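Local coordinates for protein glutaminase 1 (PDB 1U60) that catalyses the hydrolysis of L-glutamine to L-glutamate and ammonium, as a homotetrameric member of the glutaminase family in the beta-lactamase clan, at residues A[15-20]-A[296-301]; A[44-47]-A[51-54]; A[60-65]-A[203-208]. All blocks are in the same frame, centred on the assembly; numbering follows the deposited sequence.

Interaction 1: residues A[15-20]-A[296-301]; sequences YTQFHS and VASVAK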
# COMPACT_ATOMS: atom_id res chain seq x y z
N TYR A 15 -0.19 7.60 -25.56
CA TYR A 15 -0.50 6.67 -26.63
C TYR A 15 0.66 6.70 -27.65
O TYR A 15 1.19 5.67 -28.02
CB TYR A 15 -1.82 7.06 -27.31
CG TYR A 15 -2.12 6.21 -28.49
CD1 TYR A 15 -2.67 4.93 -28.36
CD2 TYR A 15 -1.85 6.67 -29.79
CE1 TYR A 15 -2.92 4.12 -29.47
CE2 TYR A 15 -2.09 5.86 -30.90
CZ TYR A 15 -2.63 4.59 -30.74
OH TYR A 15 -2.86 3.78 -31.84
N THR A 16 1.07 7.89 -28.04
CA THR A 16 2.14 7.98 -29.08
C THR A 16 3.40 7.32 -28.59
O THR A 16 4.01 6.53 -29.33
CB THR A 16 2.41 9.42 -29.49
OG1 THR A 16 1.21 9.99 -30.03
CG2 THR A 16 3.50 9.50 -30.63
N GLN A 17 3.77 7.59 -27.35
CA GLN A 17 5.01 7.13 -26.79
C GLN A 17 5.05 5.61 -26.56
O GLN A 17 6.12 4.99 -26.69
CB GLN A 17 5.32 7.90 -25.49
CG GLN A 17 6.56 7.44 -24.74
CD GLN A 17 7.04 8.43 -23.67
OE1 GLN A 17 6.41 9.46 -23.41
NE2 GLN A 17 8.21 8.12 -23.08
N PHE A 18 3.92 5.00 -26.23
CA PHE A 18 3.91 3.60 -25.80
C PHE A 18 3.03 2.62 -26.57
O PHE A 18 3.13 1.43 -26.31
CB PHE A 18 3.55 3.49 -24.29
CG PHE A 18 4.56 4.10 -23.39
CD1 PHE A 18 5.78 3.47 -23.21
CD2 PHE A 18 4.33 5.31 -22.77
CE1 PHE A 18 6.75 4.02 -22.40
CE2 PHE A 18 5.32 5.88 -21.94
CZ PHE A 18 6.52 5.23 -21.77
N HIS A 19 2.17 3.07 -27.50
CA HIS A 19 1.08 2.20 -28.00
C HIS A 19 1.61 0.95 -28.73
O HIS A 19 0.91 -0.07 -28.81
CB HIS A 19 0.05 2.92 -28.90
CG HIS A 19 0.55 3.26 -30.26
ND1 HIS A 19 0.96 2.32 -31.18
CD2 HIS A 19 0.73 4.46 -30.87
CE1 HIS A 19 1.39 2.91 -32.28
NE2 HIS A 19 1.24 4.22 -32.12
N SER A 20 2.81 1.08 -29.31
CA SER A 20 3.40 0.01 -30.13
C SER A 20 4.60 -0.66 -29.45
O SER A 20 5.38 -1.37 -30.09
CB SER A 20 3.86 0.59 -31.46
OG SER A 20 4.96 1.45 -31.24
N VAL A 296 -0.86 4.42 -18.54
CA VAL A 296 -1.47 5.01 -17.35
C VAL A 296 -0.43 5.79 -16.53
O VAL A 296 -0.70 6.93 -16.11
CB VAL A 296 -2.15 3.96 -16.48
CG1 VAL A 296 -2.53 4.53 -15.14
CG2 VAL A 296 -3.44 3.37 -17.20
N ALA A 297 0.73 5.18 -16.30
CA ALA A 297 1.81 5.86 -15.59
C ALA A 297 2.18 7.16 -16.28
O ALA A 297 2.44 8.18 -15.64
CB ALA A 297 3.03 4.94 -15.46
N SER A 298 2.24 7.13 -17.61
CA SER A 298 2.60 8.32 -18.37
C SER A 298 1.61 9.48 -18.16
O SER A 298 1.99 10.60 -17.88
CB SER A 298 2.70 7.99 -19.86
OG SER A 298 2.98 9.20 -20.58
N VAL A 299 0.30 9.20 -18.24
CA VAL A 299 -0.68 10.22 -18.02
C VAL A 299 -0.51 10.81 -16.62
O VAL A 299 -0.50 12.05 -16.43
CB VAL A 299 -2.11 9.66 -18.23
CG1 VAL A 299 -3.22 10.71 -17.83
CG2 VAL A 299 -2.33 9.23 -19.69
N ALA A 300 -0.38 9.92 -15.62
CA ALA A 300 -0.31 10.35 -14.25
C ALA A 300 0.96 11.20 -14.05
O ALA A 300 0.92 12.23 -13.36
CB ALA A 300 -0.32 9.16 -13.29
N LYS A 301 2.05 10.81 -14.69
CA LYS A 301 3.32 11.53 -14.52
C LYS A 301 3.24 12.90 -15.21
O LYS A 301 3.71 13.92 -14.68
CB LYS A 301 4.45 10.75 -15.14
CG LYS A 301 5.82 11.40 -14.96
CD LYS A 301 6.96 10.41 -15.14
CE LYS A 301 8.32 11.06 -14.88
NZ LYS A 301 9.17 11.00 -16.10
O HOH W 1 5.44 10.05 -20.36

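Interaction 2: residues A[44-47]-A[51-54]; sequences AIVT and NVYS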
# COMPACT_ATOMS: atom_id res chain seq x y z
N ALA A 44 -7.35 6.31 -21.70
CA ALA A 44 -8.44 7.28 -21.50
C ALA A 44 -8.42 7.90 -20.11
O ALA A 44 -8.02 7.27 -19.16
CB ALA A 44 -9.84 6.64 -21.72
N ILE A 45 -8.97 9.12 -20.03
CA ILE A 45 -9.31 9.79 -18.81
C ILE A 45 -10.82 10.05 -18.80
O ILE A 45 -11.42 10.45 -19.79
CB ILE A 45 -8.63 11.17 -18.76
CG1 ILE A 45 -7.12 11.05 -18.62
CG2 ILE A 45 -9.22 12.04 -17.67
CD1 ILE A 45 -6.34 12.35 -18.89
N VAL A 46 -11.44 9.79 -17.64
CA VAL A 46 -12.76 10.27 -17.36
C VAL A 46 -12.67 11.09 -16.07
O VAL A 46 -12.27 10.59 -15.03
CB VAL A 46 -13.77 9.14 -17.22
CG1 VAL A 46 -15.16 9.77 -16.81
CG2 VAL A 46 -13.89 8.38 -18.55
N THR A 47 -13.03 12.38 -16.15
CA THR A 47 -12.87 13.27 -14.99
C THR A 47 -14.08 13.19 -14.09
O THR A 47 -15.13 12.74 -14.51
CB THR A 47 -12.66 14.75 -15.41
OG1 THR A 47 -13.88 15.33 -15.93
CG2 THR A 47 -11.64 14.85 -16.56
N ASN A 51 -16.10 14.70 -18.12
CA ASN A 51 -15.41 14.89 -19.39
C ASN A 51 -14.56 13.69 -19.73
O ASN A 51 -13.92 13.11 -18.84
CB ASN A 51 -14.58 16.18 -19.35
CG ASN A 51 -15.50 17.41 -19.33
OD1 ASN A 51 -16.35 17.50 -20.23
ND2 ASN A 51 -15.44 18.22 -18.28
N VAL A 52 -14.47 13.36 -21.02
CA VAL A 52 -13.86 12.12 -21.47
C VAL A 52 -12.83 12.45 -22.53
O VAL A 52 -13.13 13.18 -23.47
CB VAL A 52 -14.89 11.14 -22.10
CG1 VAL A 52 -14.20 9.90 -22.59
CG2 VAL A 52 -15.97 10.80 -21.10
N TYR A 53 -11.62 11.92 -22.38
CA TYR A 53 -10.50 12.14 -23.30
C TYR A 53 -9.88 10.79 -23.58
O TYR A 53 -9.57 10.04 -22.64
CB TYR A 53 -9.42 13.04 -22.69
CG TYR A 53 -9.99 14.33 -22.21
CD1 TYR A 53 -10.20 15.39 -23.11
CD2 TYR A 53 -10.45 14.47 -20.90
CE1 TYR A 53 -10.83 16.58 -22.69
CE2 TYR A 53 -11.05 15.64 -20.48
CZ TYR A 53 -11.23 16.70 -21.36
OH TYR A 53 -11.85 17.84 -20.94
N SER A 54 -9.66 10.45 -24.84
CA SER A 54 -9.02 9.16 -25.13
C SER A 54 -8.19 9.16 -26.38
O SER A 54 -8.24 10.09 -27.17
CB SER A 54 -10.08 8.07 -25.20
OG SER A 54 -10.73 8.06 -26.47
O HOH W 2 -13.34 17.98 -16.33

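Interaction 3: residues A[60-65]-A[203-208]; sequences YRFALE and IELATL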
# COMPACT_ATOMS: atom_id res chain seq x y z
N TYR A 60 -12.92 -0.51 -28.01
CA TYR A 60 -12.77 -1.95 -28.13
C TYR A 60 -13.03 -2.61 -26.78
O TYR A 60 -12.33 -2.29 -25.81
CB TYR A 60 -11.38 -2.31 -28.62
CG TYR A 60 -11.28 -3.76 -28.99
CD1 TYR A 60 -11.53 -4.18 -30.29
CD2 TYR A 60 -10.95 -4.73 -28.02
CE1 TYR A 60 -11.47 -5.54 -30.64
CE2 TYR A 60 -10.86 -6.09 -28.36
CZ TYR A 60 -11.12 -6.48 -29.66
OH TYR A 60 -11.04 -7.82 -30.05
N ARG A 61 -14.02 -3.53 -26.74
CA ARG A 61 -14.45 -4.13 -25.47
C ARG A 61 -13.68 -5.43 -25.22
O ARG A 61 -13.71 -6.36 -26.05
CB ARG A 61 -15.93 -4.37 -25.46
CG ARG A 61 -16.81 -3.11 -25.51
CD ARG A 61 -18.31 -3.37 -26.13
NE ARG A 61 -19.03 -2.07 -26.33
CZ ARG A 61 -19.26 -1.32 -25.25
NH1 ARG A 61 -18.88 -1.84 -24.12
NH2 ARG A 61 -19.85 -0.12 -25.25
N PHE A 62 -12.96 -5.46 -24.08
CA PHE A 62 -12.07 -6.56 -23.69
C PHE A 62 -12.63 -7.15 -22.39
O PHE A 62 -13.48 -6.54 -21.72
CB PHE A 62 -10.60 -6.08 -23.48
CG PHE A 62 -10.46 -4.90 -22.51
CD1 PHE A 62 -10.53 -3.58 -22.97
CD2 PHE A 62 -10.26 -5.11 -21.16
CE1 PHE A 62 -10.44 -2.52 -22.13
CE2 PHE A 62 -10.12 -4.06 -20.31
CZ PHE A 62 -10.23 -2.75 -20.77
N ALA A 63 -12.15 -8.33 -22.01
CA ALA A 63 -12.67 -9.03 -20.81
C ALA A 63 -12.20 -8.35 -19.55
O ALA A 63 -11.04 -8.02 -19.42
CB ALA A 63 -12.26 -10.52 -20.83
N LEU A 64 -13.14 -8.05 -18.67
CA LEU A 64 -12.91 -7.38 -17.40
C LEU A 64 -11.95 -8.17 -16.51
O LEU A 64 -11.08 -7.62 -15.91
CB LEU A 64 -14.25 -7.20 -16.72
CG LEU A 64 -14.30 -6.40 -15.41
CD1 LEU A 64 -13.87 -4.96 -15.60
CD2 LEU A 64 -15.70 -6.41 -14.87
N GLU A 65 -12.19 -9.48 -16.45
CA GLU A 65 -11.47 -10.43 -15.66
C GLU A 65 -11.29 -9.93 -14.22
O GLU A 65 -12.26 -9.46 -13.64
CB GLU A 65 -10.16 -10.78 -16.39
CG GLU A 65 -10.44 -11.51 -17.72
CD GLU A 65 -10.88 -12.95 -17.52
OE1 GLU A 65 -10.88 -13.45 -16.35
OE2 GLU A 65 -11.17 -13.61 -18.52
N ILE A 203 -12.84 3.41 -22.11
CA ILE A 203 -13.61 4.51 -21.55
C ILE A 203 -14.44 4.03 -20.37
O ILE A 203 -14.57 4.73 -19.38
CB ILE A 203 -14.38 5.24 -22.66
CG1 ILE A 203 -13.35 6.09 -23.45
CG2 ILE A 203 -15.40 6.19 -22.09
CD1 ILE A 203 -13.85 6.63 -24.72
N GLU A 204 -15.07 2.86 -20.53
CA GLU A 204 -15.84 2.26 -19.45
C GLU A 204 -14.99 1.94 -18.24
O GLU A 204 -15.38 2.22 -17.11
CB GLU A 204 -16.56 1.04 -19.97
CG GLU A 204 -17.69 1.49 -20.91
CD GLU A 204 -18.28 0.39 -21.80
OE1 GLU A 204 -17.67 -0.71 -21.96
OE2 GLU A 204 -19.37 0.69 -22.38
N LEU A 205 -13.78 1.44 -18.48
CA LEU A 205 -12.84 1.20 -17.37
C LEU A 205 -12.46 2.48 -16.66
O LEU A 205 -12.46 2.53 -15.42
CB LEU A 205 -11.63 0.43 -17.84
CG LEU A 205 -10.55 0.07 -16.83
CD1 LEU A 205 -11.22 -0.71 -15.67
CD2 LEU A 205 -9.43 -0.76 -17.42
N ALA A 206 -12.15 3.52 -17.42
CA ALA A 206 -11.86 4.82 -16.86
C ALA A 206 -13.03 5.40 -16.11
O ALA A 206 -12.84 6.12 -15.14
CB ALA A 206 -11.35 5.80 -17.92
N THR A 207 -14.26 5.06 -16.53
CA THR A 207 -15.45 5.49 -15.83
C THR A 207 -15.57 4.85 -14.45
O THR A 207 -15.94 5.53 -13.50
CB THR A 207 -16.68 5.16 -16.68
OG1 THR A 207 -16.61 5.86 -17.94
CG2 THR A 207 -17.92 5.67 -15.99
N LEU A 208 -15.28 3.55 -14.34
CA LEU A 208 -15.19 2.89 -13.03
C LEU A 208 -14.24 3.69 -12.15
O LEU A 208 -14.59 4.01 -11.00
CB LEU A 208 -14.69 1.47 -13.19
CG LEU A 208 -14.20 0.71 -11.92
CD1 LEU A 208 -15.27 0.64 -10.83
CD2 LEU A 208 -13.71 -0.68 -12.24

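Interaction 1: residues A[15-20]-A[296-301]
With CG anti to its carbonyl carbon (chi1 -65°), Phe18 swings its ring toward helix 290-303, while Ser298 sets OG anti to its own backbone N (chi1 177°) and leaves CB facing the ring. The touch is slight: Phe18 CE2 lies 4.0 Å from Ser298 CB, a van der Waals contact that meets the ring obliquely. Beside it runs a polar link through water. Gln17 stretches out (chi1 176°), and the water donates a long hydrogen bond, 3.3 Å, to Gln17 OE1 while lying 2.6 Å from Ser298 OG. The two side-chain oxygens, Gln17 OE1 and Ser298 OG, are themselves 4.5 Å apart, so the water spans them. Ser298 OG is also hydrogen-bonded to Gln302 NE2 one turn further along its helix. Gln17 lays its CG 3.4 Å above one face of the Phe18 ring, so the aliphatic part of the amide chain backs the aromatic group. This surface contact joins helices 4-18 and 290-303, where Phe18 also rests on Lys294 and Met295; deeper in, Tyr15 packs on Val43 and Val299 on Val43, Ile45 and Ile276, which sets helix 4-18 on strand 42-47 and helix 290-303 on strands 42-47 and 274-279.

Interaction 2: residues A[44-47]-A[51-54]
Residues 44-47 and 51-54 pair as the two antiparallel arms of a beta hairpin, at one edge of the five-stranded sheet where strand 52-56 is outermost within the chain. The short strand axes run 172° apart and approach to 4.6 Å. Ile45 and Tyr53 form the hydrogen-bonded pair: Ile45 N donates to Tyr53 O at 2.8 Å, and Tyr53 N returns the bond to Ile45 O at 3.0 Å. Ala44 with Ser54 and Val46 with Val52 are the flanking non-hydrogen-bonded pairs. Toward the turn, Thr47 N reaches Asn51 O at 2.9 Å. With chi1 at 71°, Thr47 places OG1 between its backbone N and carbonyl carbon, where it accepts from Asn51 N at 3.2 Å; a water joins the same OG1 to Asn51 ND2. Thr47 CG2, anti to the carbonyl carbon, meets the edge of the Tyr53 ring, 4.0 Å from CE2, and Ile45 CG2 comes to that edge 4.2 Å from CD2. On the other face, Val46 and Val52 run alongside each other, their CG2 atoms 4.1 Å apart. Helices 4-18 and 290-303 cover the face of Ile45 and Tyr53, and helix 202-213 that of Val46 and Val52. The chemistry thus divides: backbone N-H...O=C hydrogen bonds set the strand pairing, apolar groups on both faces receive the helices, and Thr47 OG1, with its water and a weak bond from Asp49 N, ties the turn end through polar contacts.

Interaction 3: residues A[60-65]-A[203-208]
Arg61 meets Glu204 in a salt bridge, the polar half of this buried contact. Its CG stands anti to the carbonyl carbon and the chain runs extended from CG to NE, carrying the guanidinium across to helix 202-213. There Glu204, extended beyond CG, presents its carboxylate obliquely, the two planar groups being turned 46° against each other. Arg61 NH2 donates to Glu204 OE2 at 3.0 Å, the oxygen lying in the guanidinium plane and approached on its syn side, though 32° out of the carboxylate plane. Arg61 NH1 divides itself between both oxygens: it comes within 2.7 Å of Glu204 OE1 and 3.1 Å of Glu204 OE2, but both of these bonds are weak in angle. The grip is therefore skewed rather than a flat, end-on pairing, and the nearby positive charge would be expected to favour an ionised Glu204.

Next in sequence, Phe62 has its CG between the backbone N and the carbonyl carbon (chi1 53°), which carries the ring to the helix. Its CZ edge meets Leu205 CD2 at 4.0 Å, in the plane of the ring, and the leucine branch lies roughly perpendicular to the phenylalanine side chain. The side chain of Phe62 is about 9 Å from that of Val262, and that of Leu205 about 10 Å from that of Ser66, both predicted to bind substrate, so the contact lies near the probable glutamine pocket rather than in it.

Phe62 stacks its ring on Phe279, and its backbone is hydrogen-bonded to Leu200, pairing strand 62-63, outermost in this chain's small sheet, with strand 198-200. Helix 202-213 follows directly and packs with Leu205 and Ala206 on Ala277 and with Ile203 on Ala44, joining the small sheet to the larger one.

Interaction 2 lies within the five-stranded sheet, and interactions 1 and 3 involve helices packed on its two faces: 4-18 and 290-303 on one, 202-213 on the other. The centre of interaction 2 is 14 Å from that of interaction 1 and 13 Å from that of interaction 3. It touches both: Ile45 CD1 packs 3.7 Å from Val299 CG1, and Val46 CG2 3.7 Å from Ala206 CB. Interactions 1 and 3, about 17 Å apart between centres, do not touch. Along the chain, the hairpin leads from strand 52-56 into strand 62-63, inside the loop closed by interaction 1. The sheet held between helices forms an alpha/beta region, consistent with the beta-lactamase clan.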